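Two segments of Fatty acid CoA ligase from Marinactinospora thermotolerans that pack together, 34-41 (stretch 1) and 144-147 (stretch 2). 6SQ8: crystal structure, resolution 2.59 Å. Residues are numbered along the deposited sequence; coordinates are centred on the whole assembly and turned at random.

Stretch 1, residues 34-41: QVRLLAHA
Stretch 2 (144-147) TPLR

What backbone frame brings the stretches together? Residues 34-41 are one part of a longer helix, with phi near -60° and psi between -34° and -56°. Its turns are tied by bonds such as Ala 39 N to Val 35 O (2.8 Å) and His 40 N to Arg 36 O (2.9 Å). Across from it, residues 145-147 form an extended loop: phi/psi is -88/166° at Pro 145, -71/124° at Leu 146 and -107/99° at Arg 147. The register is set by Arg 36 CA and Leu 146 CA, 4.9 Å apart.

Why does Leu 146 lose the most surface? Of its surface 75 Å² is covered, the most of any residue, within a two-sided total of 255 Å². Its CA-to-CB bond points sideways, but with chi1 t and chi2 p the end of the side chain comes nearer the helix. There Leu 146 CD1 lies 3.4 Å from Ala 39 CB, and Leu 146 CD2 lies 4.1 Å from Val 35 CG1. The small methyl of Ala 39, directed toward the loop, allows this close approach, while Val 35, chi1 t, adds a branched apolar surface one turn earlier. Both are buried in the whole structure, which suits their short apolar side chains.

How does Arg 36 contribute without a hydrogen bond across the contact? It uses its aliphatic portion. With chi1 m, chi2 t, chi3 t (-154°) and chi4 127°, Arg 36 CG comes 4.1 Å from Leu 146 N and Arg 36 CD 3.4 Å from Thr 144 O, while the guanidinium leads away. These are packing contacts, and 57 Å² of Arg 36 is covered by the loop.

What does Thr 144 add? Its CB points toward the helix, and chi1 near -30° leaves Thr 144 CG2 4.3 Å from His 40 CD2, where His 40 has chi1 t and chi2 -89°. The methyl and the imidazole meet loosely, and both residues are exposed.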

# COMPACT_ATOMS: atom_id res chain seq x y z
N GLN A 34 -18.15 -1.13 -20.63
CA GLN A 34 -18.32 -0.10 -19.60
C GLN A 34 -17.22 0.96 -19.69
O GLN A 34 -17.46 2.12 -19.39
CB GLN A 34 -18.37 -0.73 -18.21
CG GLN A 34 -19.79 -0.73 -17.66
CD GLN A 34 -20.15 0.54 -16.94
OE1 GLN A 34 -19.29 1.29 -16.48
NE2 GLN A 34 -21.44 0.78 -16.81
N VAL A 35 -16.02 0.55 -20.08
CA VAL A 35 -14.92 1.49 -20.20
C VAL A 35 -15.25 2.46 -21.34
O VAL A 35 -15.08 3.68 -21.19
CB VAL A 35 -13.58 0.78 -20.43
CG1 VAL A 35 -12.46 1.79 -20.67
CG2 VAL A 35 -13.22 -0.13 -19.27
N ARG A 36 -15.72 1.89 -22.46
CA ARG A 36 -16.07 2.67 -23.65
C ARG A 36 -17.14 3.70 -23.28
O ARG A 36 -17.02 4.90 -23.58
CB ARG A 36 -16.59 1.75 -24.76
CG ARG A 36 -15.60 0.75 -25.32
CD ARG A 36 -16.25 -0.03 -26.44
NE ARG A 36 -15.64 -1.34 -26.61
CZ ARG A 36 -16.31 -2.48 -26.63
NH1 ARG A 36 -17.62 -2.47 -26.46
NH2 ARG A 36 -15.67 -3.63 -26.85
N LEU A 37 -18.18 3.21 -22.61
CA LEU A 37 -19.31 4.00 -22.16
C LEU A 37 -18.84 5.18 -21.29
O LEU A 37 -19.14 6.33 -21.58
CB LEU A 37 -20.25 3.08 -21.38
CG LEU A 37 -21.67 3.62 -21.16
CD1 LEU A 37 -22.68 2.48 -21.21
CD2 LEU A 37 -21.78 4.40 -19.85
N LEU A 38 -18.10 4.86 -20.22
CA LEU A 38 -17.66 5.86 -19.27
C LEU A 38 -16.68 6.83 -19.93
O LEU A 38 -16.69 8.02 -19.62
CB LEU A 38 -16.97 5.14 -18.10
CG LEU A 38 -17.88 4.32 -17.20
CD1 LEU A 38 -17.06 3.55 -16.20
CD2 LEU A 38 -18.83 5.21 -16.46
N ALA A 39 -15.83 6.30 -20.82
CA ALA A 39 -14.86 7.11 -21.54
C ALA A 39 -15.60 8.18 -22.35
O ALA A 39 -15.32 9.36 -22.22
CB ALA A 39 -14.01 6.23 -22.41
N HIS A 40 -16.55 7.73 -23.17
CA HIS A 40 -17.37 8.63 -24.00
C HIS A 40 -18.09 9.68 -23.12
O HIS A 40 -18.02 10.87 -23.39
CB HIS A 40 -18.34 7.80 -24.85
CG HIS A 40 -19.15 8.64 -25.78
ND1 HIS A 40 -20.38 9.19 -25.43
CD2 HIS A 40 -18.92 8.99 -27.06
CE1 HIS A 40 -20.86 9.86 -26.46
NE2 HIS A 40 -19.98 9.76 -27.46
N ALA A 41 -18.74 9.23 -22.05
CA ALA A 41 -19.50 10.12 -21.18
C ALA A 41 -18.62 11.22 -20.58
O ALA A 41 -19.04 12.38 -20.46
CB ALA A 41 -20.16 9.31 -20.09
N THR A 144 -19.60 2.26 -30.90
CA THR A 144 -18.61 3.33 -30.57
C THR A 144 -17.36 2.68 -29.98
O THR A 144 -17.44 1.99 -28.96
CB THR A 144 -19.14 4.39 -29.59
OG1 THR A 144 -20.56 4.55 -29.73
CG2 THR A 144 -18.44 5.73 -29.75
N PRO A 145 -16.15 2.89 -30.56
CA PRO A 145 -14.91 2.33 -30.02
C PRO A 145 -14.29 3.24 -28.95
O PRO A 145 -14.69 4.41 -28.86
CB PRO A 145 -14.03 2.25 -31.27
CG PRO A 145 -14.39 3.51 -32.02
CD PRO A 145 -15.87 3.72 -31.74
N LEU A 146 -13.34 2.72 -28.17
CA LEU A 146 -12.69 3.50 -27.15
C LEU A 146 -11.77 4.53 -27.83
O LEU A 146 -10.91 4.18 -28.64
CB LEU A 146 -11.94 2.57 -26.19
CG LEU A 146 -11.20 3.23 -25.02
CD1 LEU A 146 -12.16 4.01 -24.14
CD2 LEU A 146 -10.44 2.23 -24.17
N ARG A 147 -12.00 5.81 -27.51
CA ARG A 147 -11.33 6.92 -28.16
C ARG A 147 -10.32 7.47 -27.16
O ARG A 147 -10.69 8.24 -26.25
CB ARG A 147 -12.36 7.96 -28.64